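Local coordinates for protein amide synthase (Vibrio cholerae, PDB 1L5A) that catalyses amide bond formation in vibriobactin biosynthesis as a nonribosomal peptide synthetase condensation enzyme, at residues L20-H25 against L94-T99; R53-A58 against Y63-S68; I362-R367 against E395-F400; L376-D381 against S388-H393. All blocks are in the same frame, centred on the assembly; numbering follows the deposited sequence.

Contact 1: L20-H25 against L94-T99; sequences LDTVAH and LQRSST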
loop_
_atom_site.group_PDB
_atom_site.type_symbol
_atom_site.label_atom_id
_atom_site.label_comp_id
_atom_site.label_asym_id
_atom_site.label_seq_id
_atom_site.Cartn_x
_atom_site.Cartn_y
_atom_site.Cartn_z
ATOM N N LEU A 20 1.261 22.353 31.936
ATOM C CA LEU A 20 0.523 22.918 30.813
ATOM C C LEU A 20 -0.186 21.897 29.932
ATOM O O LEU A 20 -1.273 22.152 29.421
ATOM C CB LEU A 20 1.474 23.721 29.931
ATOM C CG LEU A 20 1.944 25.061 30.473
ATOM C CD1 LEU A 20 3.200 25.503 29.746
ATOM C CD2 LEU A 20 0.833 26.077 30.294
ATOM N N ASP A 21 0.433 20.738 29.751
ATOM C CA ASP A 21 -0.134 19.733 28.871
ATOM C C ASP A 21 -0.461 18.407 29.525
ATOM O O ASP A 21 0.143 17.389 29.222
ATOM C CB ASP A 21 0.827 19.541 27.701
ATOM C CG ASP A 21 1.125 20.846 26.995
ATOM O OD1 ASP A 21 0.164 21.484 26.522
ATOM O OD2 ASP A 21 2.301 21.242 26.921
ATOM N N THR A 22 -1.435 18.434 30.421
ATOM C CA THR A 22 -1.869 17.248 31.140
ATOM C C THR A 22 -3.201 16.762 30.581
ATOM O O THR A 22 -3.970 17.539 30.024
ATOM C CB THR A 22 -2.083 17.557 32.631
ATOM O OG1 THR A 22 -0.851 17.995 33.222
ATOM C CG2 THR A 22 -2.585 16.333 33.358
ATOM N N VAL A 23 -3.465 15.472 30.725
ATOM C CA VAL A 23 -4.728 14.900 30.275
ATOM C C VAL A 23 -5.275 14.085 31.446
ATOM O O VAL A 23 -4.666 13.101 31.885
ATOM C CB VAL A 23 -4.546 13.953 29.066
ATOM C CG1 VAL A 23 -5.898 13.658 28.437
ATOM C CG2 VAL A 23 -3.620 14.566 28.053
ATOM N N ALA A 24 -6.412 14.503 31.973
ATOM C CA ALA A 24 -7.005 13.778 33.084
ATOM C C ALA A 24 -8.501 13.591 32.899
ATOM O O ALA A 24 -9.222 14.519 32.502
ATOM C CB ALA A 24 -6.717 14.500 34.421
ATOM N N HIS A 25 -8.958 12.371 33.158
ATOM C CA HIS A 25 -10.373 12.044 33.066
ATOM C C HIS A 25 -10.818 11.392 34.371
ATOM O O HIS A 25 -10.026 10.787 35.082
ATOM C CB HIS A 25 -10.649 11.065 31.925
ATOM C CG HIS A 25 -10.573 11.667 30.557
ATOM N ND1 HIS A 25 -11.342 11.213 29.507
ATOM C CD2 HIS A 25 -9.804 12.665 30.057
ATOM C CE1 HIS A 25 -11.054 11.905 28.420
ATOM N NE2 HIS A 25 -10.123 12.792 28.725
ATOM N N LEU A 94 -3.800 16.884 40.287
ATOM C CA LEU A 94 -3.883 17.918 39.267
ATOM C C LEU A 94 -2.936 19.067 39.618
ATOM O O LEU A 94 -2.328 19.670 38.745
ATOM C CB LEU A 94 -5.307 18.454 39.162
ATOM C CG LEU A 94 -6.244 17.502 38.427
ATOM C CD1 LEU A 94 -7.654 18.068 38.417
ATOM C CD2 LEU A 94 -5.734 17.292 37.006
ATOM N N GLN A 95 -2.803 19.366 40.901
ATOM C CA GLN A 95 -1.927 20.440 41.329
ATOM C C GLN A 95 -0.510 19.959 41.585
ATOM O O GLN A 95 0.300 20.716 42.118
ATOM C CB GLN A 95 -2.458 21.088 42.609
ATOM C CG GLN A 95 -3.605 22.072 42.415
ATOM C CD GLN A 95 -4.043 22.727 43.727
ATOM O OE1 GLN A 95 -3.213 22.988 44.604
ATOM N NE2 GLN A 95 -5.347 23.004 43.856
ATOM N N ARG A 96 -0.184 18.720 41.226
ATOM C CA ARG A 96 1.176 18.264 41.498
ATOM C C ARG A 96 2.183 19.047 40.657
ATOM O O ARG A 96 1.819 19.665 39.647
ATOM C CB ARG A 96 1.322 16.758 41.254
ATOM C CG ARG A 96 1.841 16.368 39.882
ATOM C CD ARG A 96 0.814 16.627 38.804
ATOM N NE ARG A 96 1.292 16.214 37.492
ATOM C CZ ARG A 96 0.532 16.171 36.407
ATOM N NH1 ARG A 96 -0.745 16.508 36.484
ATOM N NH2 ARG A 96 1.059 15.811 35.242
ATOM N N SER A 97 3.443 19.024 41.096
ATOM C CA SER A 97 4.545 19.725 40.422
ATOM C C SER A 97 4.659 19.336 38.943
ATOM O O SER A 97 5.190 20.097 38.120
ATOM C CB SER A 97 5.872 19.422 41.137
ATOM O OG SER A 97 6.252 18.064 40.971
ATOM N N SER A 98 4.162 18.142 38.629
ATOM C CA SER A 98 4.163 17.613 37.277
ATOM C C SER A 98 5.505 17.664 36.550
ATOM O O SER A 98 5.559 18.030 35.370
ATOM C CB SER A 98 3.087 18.320 36.437
ATOM O OG SER A 98 3.172 19.729 36.539
ATOM N N THR A 99 6.582 17.297 37.247
ATOM C CA THR A 99 7.906 17.277 36.631
ATOM C C THR A 99 7.882 16.165 35.588
ATOM O O THR A 99 6.971 15.344 35.578
ATOM C CB THR A 99 9.007 16.968 37.654
ATOM O OG1 THR A 99 9.002 17.972 38.678
ATOM C CG2 THR A 99 10.378 16.928 36.967
#

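Contact 2: R53-A58 against Y63-S68; sequences RARFSA and YWHPFS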
loop_
_atom_site.group_PDB
_atom_site.type_symbol
_atom_site.label_atom_id
_atom_site.label_comp_id
_atom_site.label_asym_id
_atom_site.label_seq_id
_atom_site.Cartn_x
_atom_site.Cartn_y
_atom_site.Cartn_z
ATOM N N ARG A 53 4.897 3.621 30.650
ATOM C CA ARG A 53 6.096 3.294 31.425
ATOM C C ARG A 53 7.260 4.174 30.980
ATOM O O ARG A 53 8.395 4.018 31.435
ATOM C CB ARG A 53 6.493 1.816 31.256
ATOM C CG ARG A 53 5.531 0.812 31.911
ATOM C CD ARG A 53 6.041 -0.641 31.813
ATOM N NE ARG A 53 6.063 -1.156 30.437
ATOM C CZ ARG A 53 7.161 -1.300 29.703
ATOM N NH1 ARG A 53 8.357 -0.968 30.205
ATOM N NH2 ARG A 53 7.064 -1.783 28.467
ATOM N N ALA A 54 6.971 5.096 30.080
ATOM C CA ALA A 54 7.977 6.005 29.578
ATOM C C ALA A 54 8.466 6.959 30.661
ATOM O O ALA A 54 7.717 7.339 31.557
ATOM C CB ALA A 54 7.408 6.810 28.426
ATOM N N ARG A 55 9.737 7.333 30.555
ATOM C CA ARG A 55 10.377 8.276 31.461
ATOM C C ARG A 55 11.424 9.047 30.661
ATOM O O ARG A 55 11.970 8.534 29.672
ATOM C CB ARG A 55 11.024 7.544 32.647
ATOM C CG ARG A 55 9.985 6.921 33.545
ATOM C CD ARG A 55 10.481 6.688 34.929
ATOM N NE ARG A 55 9.405 6.222 35.802
ATOM C CZ ARG A 55 9.576 5.946 37.090
ATOM N NH1 ARG A 55 10.782 6.098 37.648
ATOM N NH2 ARG A 55 8.553 5.496 37.814
ATOM N N PHE A 56 11.694 10.285 31.071
ATOM C CA PHE A 56 12.666 11.091 30.345
ATOM C C PHE A 56 13.865 11.512 31.174
ATOM O O PHE A 56 13.734 11.832 32.358
ATOM C CB PHE A 56 11.985 12.333 29.776
ATOM C CG PHE A 56 10.864 12.027 28.834
ATOM C CD1 PHE A 56 9.584 11.808 29.308
ATOM C CD2 PHE A 56 11.100 11.912 27.469
ATOM C CE1 PHE A 56 8.557 11.477 28.443
ATOM C CE2 PHE A 56 10.076 11.585 26.595
ATOM C CZ PHE A 56 8.805 11.367 27.079
ATOM N N SER A 57 15.039 11.507 30.547
ATOM C CA SER A 57 16.267 11.933 31.220
ATOM C C SER A 57 16.269 13.455 31.191
ATOM O O SER A 57 15.433 14.070 30.524
ATOM C CB SER A 57 17.505 11.443 30.473
ATOM O OG SER A 57 17.815 12.319 29.405
ATOM N N ALA A 58 17.212 14.058 31.905
ATOM C CA ALA A 58 17.320 15.512 31.942
ATOM C C ALA A 58 17.643 16.035 30.544
ATOM O O ALA A 58 17.346 17.185 30.222
ATOM C CB ALA A 58 18.404 15.928 32.931
ATOM N N TYR A 63 13.497 6.620 28.032
ATOM C CA TYR A 63 13.940 5.291 28.441
ATOM C C TYR A 63 12.740 4.622 29.151
ATOM O O TYR A 63 11.765 5.312 29.525
ATOM C CB TYR A 63 15.178 5.411 29.347
ATOM C CG TYR A 63 14.915 6.006 30.702
ATOM C CD1 TYR A 63 14.600 5.193 31.785
ATOM C CD2 TYR A 63 14.967 7.385 30.904
ATOM C CE1 TYR A 63 14.343 5.741 33.055
ATOM C CE2 TYR A 63 14.709 7.945 32.163
ATOM C CZ TYR A 63 14.396 7.113 33.236
ATOM O OH TYR A 63 14.130 7.643 34.481
ATOM N N TRP A 64 12.806 3.301 29.346
ATOM C CA TRP A 64 11.682 2.569 29.931
ATOM C C TRP A 64 11.739 1.991 31.350
ATOM O O TRP A 64 12.611 1.191 31.693
ATOM C CB TRP A 64 11.295 1.434 28.982
ATOM C CG TRP A 64 11.302 1.863 27.567
ATOM C CD1 TRP A 64 12.380 1.897 26.731
ATOM C CD2 TRP A 64 10.201 2.412 26.829
ATOM N NE1 TRP A 64 12.018 2.439 25.520
ATOM C CE2 TRP A 64 10.688 2.762 25.552
ATOM C CE3 TRP A 64 8.855 2.645 27.125
ATOM C CZ2 TRP A 64 9.872 3.336 24.564
ATOM C CZ3 TRP A 64 8.041 3.219 26.143
ATOM C CH2 TRP A 64 8.559 3.556 24.876
ATOM N N HIS A 65 10.763 2.381 32.157
ATOM C CA HIS A 65 10.633 1.863 33.511
ATOM C C HIS A 65 10.177 0.399 33.331
ATOM O O HIS A 65 9.320 0.095 32.498
ATOM C CB HIS A 65 9.582 2.659 34.267
ATOM C CG HIS A 65 9.668 2.507 35.748
ATOM N ND1 HIS A 65 8.640 1.980 36.504
ATOM C CD2 HIS A 65 10.651 2.836 36.621
ATOM C CE1 HIS A 65 8.983 1.994 37.779
ATOM N NE2 HIS A 65 10.197 2.507 37.878
ATOM N N PRO A 66 10.727 -0.524 34.119
ATOM C CA PRO A 66 10.328 -1.928 33.959
ATOM C C PRO A 66 9.008 -2.363 34.592
ATOM O O PRO A 66 8.527 -3.450 34.310
ATOM C CB PRO A 66 11.503 -2.672 34.556
ATOM C CG PRO A 66 11.831 -1.797 35.731
ATOM C CD PRO A 66 11.754 -0.379 35.165
ATOM N N PHE A 67 8.402 -1.523 35.420
ATOM C CA PHE A 67 7.161 -1.919 36.073
ATOM C C PHE A 67 5.968 -1.146 35.533
ATOM O O PHE A 67 6.113 -0.021 35.069
ATOM C CB PHE A 67 7.293 -1.697 37.588
ATOM C CG PHE A 67 8.485 -2.389 38.207
ATOM C CD1 PHE A 67 9.202 -1.780 39.232
ATOM C CD2 PHE A 67 8.898 -3.644 37.761
ATOM C CE1 PHE A 67 10.312 -2.410 39.797
ATOM C CE2 PHE A 67 9.995 -4.274 38.315
ATOM C CZ PHE A 67 10.708 -3.663 39.334
ATOM N N SER A 68 4.782 -1.740 35.584
ATOM C CA SER A 68 3.609 -1.024 35.103
ATOM C C SER A 68 3.174 -0.028 36.159
ATOM O O SER A 68 3.510 -0.149 37.333
ATOM C CB SER A 68 2.447 -1.984 34.776
ATOM O OG SER A 68 2.183 -2.924 35.812
#

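Contact 3: I362-R367 against E395-F400; sequences INFTFR and ERFPRF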
loop_
_atom_site.group_PDB
_atom_site.type_symbol
_atom_site.label_atom_id
_atom_site.label_comp_id
_atom_site.label_asym_id
_atom_site.label_seq_id
_atom_site.Cartn_x
_atom_site.Cartn_y
_atom_site.Cartn_z
ATOM N N ILE A 362 -9.381 30.415 19.081
ATOM C CA ILE A 362 -10.763 30.048 19.304
ATOM C C ILE A 362 -10.921 28.595 18.842
ATOM O O ILE A 362 -10.290 28.158 17.879
ATOM C CB ILE A 362 -11.721 30.958 18.538
ATOM C CG1 ILE A 362 -13.163 30.657 18.974
ATOM C CG2 ILE A 362 -11.541 30.759 17.046
ATOM C CD1 ILE A 362 -14.205 31.523 18.344
ATOM N N ASN A 363 -11.760 27.849 19.547
ATOM C CA ASN A 363 -11.971 26.432 19.275
ATOM C C ASN A 363 -13.468 26.075 19.180
ATOM O O ASN A 363 -14.275 26.481 20.028
ATOM C CB ASN A 363 -11.314 25.649 20.411
ATOM C CG ASN A 363 -11.220 24.164 20.142
ATOM O OD1 ASN A 363 -10.145 23.652 19.804
ATOM N ND2 ASN A 363 -12.338 23.454 20.303
ATOM N N PHE A 364 -13.843 25.344 18.136
ATOM C CA PHE A 364 -15.223 24.910 17.979
ATOM C C PHE A 364 -15.193 23.418 18.235
ATOM O O PHE A 364 -14.455 22.685 17.579
ATOM C CB PHE A 364 -15.746 25.206 16.568
ATOM C CG PHE A 364 -15.736 26.661 16.232
ATOM C CD1 PHE A 364 -14.785 27.181 15.358
ATOM C CD2 PHE A 364 -16.612 27.532 16.867
ATOM C CE1 PHE A 364 -14.698 28.555 15.128
ATOM C CE2 PHE A 364 -16.533 28.905 16.643
ATOM C CZ PHE A 364 -15.572 29.420 15.775
ATOM N N THR A 365 -15.972 22.967 19.205
ATOM C CA THR A 365 -15.991 21.557 19.525
ATOM C C THR A 365 -17.380 20.949 19.484
ATOM O O THR A 365 -18.359 21.534 19.937
ATOM C CB THR A 365 -15.363 21.308 20.887
ATOM O OG1 THR A 365 -13.938 21.295 20.746
ATOM C CG2 THR A 365 -15.833 19.985 21.462
ATOM N N PHE A 366 -17.461 19.765 18.903
ATOM C CA PHE A 366 -18.732 19.082 18.824
ATOM C C PHE A 366 -18.602 17.778 19.590
ATOM O O PHE A 366 -17.830 16.898 19.202
ATOM C CB PHE A 366 -19.094 18.816 17.371
ATOM C CG PHE A 366 -19.539 20.036 16.622
ATOM C CD1 PHE A 366 -18.656 20.730 15.804
ATOM C CD2 PHE A 366 -20.869 20.471 16.698
ATOM C CE1 PHE A 366 -19.092 21.850 15.055
ATOM C CE2 PHE A 366 -21.312 21.577 15.962
ATOM C CZ PHE A 366 -20.421 22.268 15.136
ATOM N N ARG A 367 -19.320 17.670 20.703
ATOM C CA ARG A 367 -19.272 16.449 21.489
ATOM C C ARG A 367 -20.624 15.767 21.452
ATOM O O ARG A 367 -21.670 16.406 21.589
ATOM C CB ARG A 367 -18.840 16.724 22.939
ATOM C CG ARG A 367 -19.045 18.165 23.428
ATOM C CD ARG A 367 -18.602 18.349 24.893
ATOM N NE ARG A 367 -19.649 17.926 25.816
ATOM C CZ ARG A 367 -20.707 18.664 26.140
ATOM N NH1 ARG A 367 -20.854 19.880 25.627
ATOM N NH2 ARG A 367 -21.640 18.168 26.953
ATOM N N GLU A 395 -23.063 33.755 19.333
ATOM C CA GLU A 395 -24.413 34.123 18.943
ATOM C C GLU A 395 -24.661 33.723 17.488
ATOM O O GLU A 395 -25.748 33.259 17.145
ATOM C CB GLU A 395 -24.636 35.641 19.139
ATOM N N ARG A 396 -23.643 33.871 16.642
ATOM C CA ARG A 396 -23.796 33.555 15.230
ATOM C C ARG A 396 -23.751 32.061 14.851
ATOM O O ARG A 396 -24.554 31.607 14.030
ATOM C CB ARG A 396 -22.763 34.355 14.407
ATOM N N PHE A 397 -22.844 31.286 15.439
ATOM C CA PHE A 397 -22.769 29.879 15.067
ATOM C C PHE A 397 -24.104 29.172 15.317
ATOM O O PHE A 397 -24.650 28.545 14.409
ATOM C CB PHE A 397 -21.626 29.161 15.810
ATOM C CG PHE A 397 -20.961 28.055 15.004
ATOM C CD1 PHE A 397 -21.573 27.523 13.863
ATOM C CD2 PHE A 397 -19.730 27.538 15.394
ATOM C CE1 PHE A 397 -20.964 26.493 13.127
ATOM C CE2 PHE A 397 -19.117 26.519 14.673
ATOM C CZ PHE A 397 -19.734 25.993 13.535
ATOM N N PRO A 398 -24.653 29.262 16.544
ATOM C CA PRO A 398 -25.935 28.590 16.797
ATOM C C PRO A 398 -27.027 29.001 15.815
ATOM O O PRO A 398 -27.818 28.168 15.365
ATOM C CB PRO A 398 -26.258 28.994 18.229
ATOM C CG PRO A 398 -24.890 29.036 18.862
ATOM C CD PRO A 398 -24.081 29.782 17.799
ATOM N N ARG A 399 -27.058 30.287 15.483
ATOM C CA ARG A 399 -28.049 30.805 14.551
ATOM C C ARG A 399 -27.831 30.120 13.202
ATOM O O ARG A 399 -28.795 29.723 12.529
ATOM C CB ARG A 399 -27.908 32.334 14.417
ATOM N N PHE A 400 -26.561 29.971 12.827
ATOM C CA PHE A 400 -26.198 29.323 11.568
ATOM C C PHE A 400 -26.921 27.991 11.424
ATOM O O PHE A 400 -27.414 27.666 10.346
ATOM C CB PHE A 400 -24.689 29.078 11.499
ATOM C CG PHE A 400 -24.251 28.324 10.271
ATOM C CD1 PHE A 400 -23.967 28.998 9.088
ATOM C CD2 PHE A 400 -24.145 26.928 10.292
ATOM C CE1 PHE A 400 -23.587 28.298 7.937
ATOM C CE2 PHE A 400 -23.768 26.219 9.154
ATOM C CZ PHE A 400 -23.489 26.908 7.970
#

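Contact 4: L376-D381 against S388-H393; sequences LDITAD and SHWQSH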
loop_
_atom_site.group_PDB
_atom_site.type_symbol
_atom_site.label_atom_id
_atom_site.label_comp_id
_atom_site.label_asym_id
_atom_site.label_seq_id
_atom_site.Cartn_x
_atom_site.Cartn_y
_atom_site.Cartn_z
ATOM N N LEU A 376 -22.375 21.795 20.914
ATOM C CA LEU A 376 -21.315 22.602 20.335
ATOM C C LEU A 376 -20.736 23.452 21.443
ATOM O O LEU A 376 -21.471 24.131 22.150
ATOM C CB LEU A 376 -21.862 23.523 19.244
ATOM C CG LEU A 376 -20.939 24.703 18.878
ATOM C CD1 LEU A 376 -19.607 24.185 18.380
ATOM C CD2 LEU A 376 -21.581 25.567 17.817
ATOM N N ASP A 377 -19.421 23.405 21.606
ATOM C CA ASP A 377 -18.762 24.197 22.627
ATOM C C ASP A 377 -17.867 25.205 21.937
ATOM O O ASP A 377 -16.992 24.818 21.160
ATOM C CB ASP A 377 -17.897 23.326 23.528
ATOM C CG ASP A 377 -18.673 22.217 24.193
ATOM O OD1 ASP A 377 -19.843 22.447 24.570
ATOM O OD2 ASP A 377 -18.097 21.117 24.354
ATOM N N ILE A 378 -18.089 26.489 22.215
ATOM C CA ILE A 378 -17.269 27.545 21.633
ATOM C C ILE A 378 -16.344 28.045 22.737
ATOM O O ILE A 378 -16.773 28.754 23.633
ATOM C CB ILE A 378 -18.131 28.711 21.119
ATOM C CG1 ILE A 378 -19.308 28.175 20.300
ATOM C CG2 ILE A 378 -17.295 29.636 20.261
ATOM C CD1 ILE A 378 -18.903 27.350 19.121
ATOM N N THR A 379 -15.075 27.670 22.668
ATOM C CA THR A 379 -14.090 28.060 23.670
ATOM C C THR A 379 -12.977 28.946 23.109
ATOM O O THR A 379 -12.422 28.671 22.044
ATOM C CB THR A 379 -13.444 26.819 24.268
ATOM O OG1 THR A 379 -14.445 26.069 24.960
ATOM C CG2 THR A 379 -12.317 27.193 25.213
ATOM N N ALA A 380 -12.649 30.008 23.838
ATOM C CA ALA A 380 -11.601 30.921 23.413
ATOM C C ALA A 380 -10.669 31.227 24.562
ATOM O O ALA A 380 -11.074 31.217 25.718
ATOM C CB ALA A 380 -12.205 32.212 22.894
ATOM N N ASP A 381 -9.409 31.473 24.230
ATOM C CA ASP A 381 -8.410 31.844 25.214
ATOM C C ASP A 381 -8.275 33.356 25.041
ATOM O O ASP A 381 -7.674 33.830 24.076
ATOM C CB ASP A 381 -7.080 31.159 24.915
ATOM C CG ASP A 381 -5.900 31.906 25.506
ATOM O OD1 ASP A 381 -6.085 32.585 26.543
ATOM O OD2 ASP A 381 -4.787 31.807 24.936
ATOM N N SER A 388 -14.455 39.856 22.041
ATOM C CA SER A 388 -15.650 40.247 21.304
ATOM C C SER A 388 -15.959 39.277 20.183
ATOM O O SER A 388 -17.106 38.876 20.016
ATOM C CB SER A 388 -15.530 41.680 20.765
ATOM O OG SER A 388 -14.389 41.856 19.948
ATOM N N HIS A 389 -14.944 38.879 19.425
ATOM C CA HIS A 389 -15.162 37.931 18.336
ATOM C C HIS A 389 -15.747 36.653 18.937
ATOM O O HIS A 389 -16.694 36.074 18.402
ATOM C CB HIS A 389 -13.849 37.644 17.595
ATOM C CG HIS A 389 -13.298 38.828 16.850
ATOM N ND1 HIS A 389 -12.115 38.779 16.143
ATOM C CD2 HIS A 389 -13.768 40.089 16.704
ATOM C CE1 HIS A 389 -11.879 39.959 15.595
ATOM N NE2 HIS A 389 -12.867 40.771 15.921
ATOM N N TRP A 390 -15.193 36.216 20.061
ATOM C CA TRP A 390 -15.715 35.030 20.706
ATOM C C TRP A 390 -17.197 35.262 21.000
ATOM O O TRP A 390 -18.022 34.376 20.756
ATOM C CB TRP A 390 -14.960 34.751 21.994
ATOM C CG TRP A 390 -15.579 33.678 22.801
ATOM C CD1 TRP A 390 -15.513 32.336 22.578
ATOM C CD2 TRP A 390 -16.371 33.852 23.974
ATOM N NE1 TRP A 390 -16.211 31.657 23.543
ATOM C CE2 TRP A 390 -16.751 32.563 24.414
ATOM C CE3 TRP A 390 -16.799 34.972 24.701
ATOM C CZ2 TRP A 390 -17.539 32.364 25.549
ATOM C CZ3 TRP A 390 -17.581 34.772 25.826
ATOM C CH2 TRP A 390 -17.943 33.477 26.241
ATOM N N GLN A 391 -17.533 36.449 21.518
ATOM C CA GLN A 391 -18.926 36.802 21.822
ATOM C C GLN A 391 -19.763 36.566 20.566
ATOM O O GLN A 391 -20.760 35.840 20.573
ATOM C CB GLN A 391 -19.065 38.290 22.179
ATOM C CG GLN A 391 -18.330 38.784 23.418
ATOM C CD GLN A 391 -19.114 38.585 24.705
ATOM O OE1 GLN A 391 -18.633 38.929 25.783
ATOM N NE2 GLN A 391 -20.325 38.030 24.598
ATOM N N SER A 392 -19.339 37.208 19.487
ATOM C CA SER A 392 -20.009 37.122 18.206
ATOM C C SER A 392 -20.252 35.672 17.750
ATOM O O SER A 392 -21.360 35.339 17.303
ATOM C CB SER A 392 -19.182 37.891 17.163
ATOM O OG SER A 392 -19.861 37.985 15.927
ATOM N N HIS A 393 -19.228 34.819 17.867
ATOM C CA HIS A 393 -19.359 33.422 17.449
ATOM C C HIS A 393 -20.417 32.717 18.273
ATOM O O HIS A 393 -21.221 31.952 17.727
ATOM C CB HIS A 393 -18.024 32.657 17.552
ATOM C CG HIS A 393 -17.072 32.932 16.424
ATOM N ND1 HIS A 393 -17.349 32.596 15.116
ATOM C CD2 HIS A 393 -15.842 33.506 16.411
ATOM C CE1 HIS A 393 -16.332 32.950 14.346
ATOM N NE2 HIS A 393 -15.403 33.502 15.108
#

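Contact 1: L20-H25 against L94-T99
Thr22 and Ala24 point their side chains from strand 22-30 toward the C-terminal end of helix 82-94 and the loop after it, where Arg96 and Leu94 meet them. Here a helix C-terminus and its following loop pack on the five-stranded mixed sheet in the N-terminal half of a condensation domain, of the CoA-dependent acyltransferase clan. Backbone bonds tie Asp21 to His126 and Val23 to Ala124; His126 belongs to the HHxxxDG signature of the family.

Thr22 turns both branches to the arginine. With chi1 at -61°, CG2 lies opposite the backbone N and OG1 opposite the carbonyl carbon. Arg96 approaches from the opposite direction, its chain bent at chi2 (-71°). OG1 lies obliquely to the guanidinium, 3.5 Å from Arg96 NH2, and no hydrogen bond results. CG2 sits in the plane of that group, at its edge, 3.6 Å from Arg96 NH1. A weak bond to Asp93 O holds NH1 near the helix end, while NH2 lies close to Arg123 NE.

The second meeting is purely apolar. Leu94 also rests on Tyr121 and Leu354, from strands flanking 22-30, and its CD2 methyl stands 3.9 Å from Ala24 CB.

Contact 2: R53-A58 against Y63-S68
Arg55 and Tyr63 form the hydrogen-bonded pair of a short antiparallel beta hairpin made of strands 54-56 and 62-64. Both backbone bonds of the pair are present: Tyr63 N donates to Arg55 O at 2.9 Å with an N-H...O angle of 167°, and Arg55 N donates to Tyr63 O at 3.0 Å, less straight at 138°. Ala54 and Trp64 are the adjacent non-hydrogen-bonded pair.

Beyond the strands, Arg53 and His65 satisfy each other twice. His65 N reaches Arg53 O at 3.0 Å, and Arg53 NH1 returns to His65 O at 2.7 Å. That oxygen lies almost in the guanidinium plane, and the bend of the arginine chain at chi3 brings NH1 round to it. Arg53 NH2 makes a salt bridge with Asp50 OD1, so the group is gripped from two residues.

The Arg55 guanidinium instead lies flat on the His65 ring, centres 3.6 Å apart and planes at 12°; Arg55 NH2 and His65 NE2 are close but badly angled for a bond. Pro66 CD lies against the opposite face of the imidazole, offset toward its rim. Arg55 CB makes a CH-pi contact over the Tyr63 ring, 3.8 Å from its centroid. Ser57 OG accepts from Gln59 N and Glu61 N inside the turn.

The hairpin is a surface element. Tyr63 OH is hydrogen-bonded to Asp102 OD1 and the Phe56 backbone is bonded to Asp102, linking it to the loop between helix 82-94 and strand 107-114, while Trp64 touches Leu51 in the loop after helix 35-47.

Contact 3: I362-R367 against E395-F400
The backbone bond from Phe400 N to Arg396 O, 2.9 Å, closes the helical turn from which Phe397 extends to Phe364 and Phe366. The motif is a helix packed on a sheet: helix 387-409 packs, beside helix 234-249, on the four-stranded mixed sheet of the C-terminal half of the condensation domain, here at strand 362-368. Across the contact itself no hydrogen bond forms, and the interaction is aromatic throughout.

Pro398, with no N-H to give, kinks the helix just after Phe397. Phe364 and Phe397 make an offset edge-to-face pair, centroids 5.1 Å apart and planes at 86°. The edge atoms CD2 and CE2 of Phe397 are turned toward the face of Phe364. Relative to the Phe397 ring, Phe364 CD2 lies in its plane, at the edge, 3.4 Å from Phe397 CD2. Phe364 has CG opposite its carbonyl carbon (chi1 -61°), which carries the ring off the strand toward the helix.

Several aromatic groups hold the Phe397 ring: Tyr245 of helix 234-249 stacks with it, and Phe401 meets it at a small interplanar angle. Phe364 has a further edge-to-face partner in His393. The core between sheet and helices is thus an aromatic cluster with rings at differing inclinations. Phe366 completes it from the opposite direction to Phe397, meeting it rim first, with Phe366 CZ 4.1 Å from Phe397 CZ.

Contact 4: L376-D381 against S388-H393
Trp390 lays its indole between Ile378 and Ala380, alternate residues of strand 374-381 that both point toward the helix. Helical segment 388-393 runs back antiparallel to strand segment 376-381, axes 9.0 Å apart at closest approach and directions 175° apart. Strand, short connection and returning helix make up this part of the C-terminal half.

With its CG opposite the backbone N (chi1 171°), Trp390 places the pyrrole edge beside Ile378 O, and NE1 donates to that oxygen at 3.0 Å, nearly straight at 172°. The oxygen lies in the indole plane, but NE1 stands well above the carbonyl plane of Ile378, off the lone-pair directions. Beside it, Ala380 CB approaches the pyrrole ring obliquely, 3.3 Å from Trp390 CD1. Ile378 crosses the indole at an angle, its CG2 4.0 Å from Trp390 CD1. That methyl also packs 4.1 Å from His393 CB; the imidazole itself leads away, hydrogen-bonded to Glu250 and Tyr245.

The single polar N-H of a buried indole is thus satisfied by a strand carbonyl. Ile378 O also receives a weak bond from Ser210 OG. The directional bond fixes the ring edge, while Ala380 CB and Ile378 CG2 pack from opposite sides of its plane.

How the contacts relate
The four contacts come from the two halves of the condensation domain. Contact 1 lies on the five-stranded sheet of the N-terminal half, and contact 2, whose segments fall between those of contact 1 in sequence, is a surface hairpin with its centre about 17 Å away. Contacts 3 and 4 follow later in the chain, in the C-terminal half, centres about 41 and 40 Å from contact 2 and on the opposite side of the chain's centre; contact 4 falls between the segments of contact 3. They share helix 387-409, use adjoining strands of one sheet, and their centres are about 7 Å apart. One helix therefore packs successive turns on neighbouring strands, forming a continuous core.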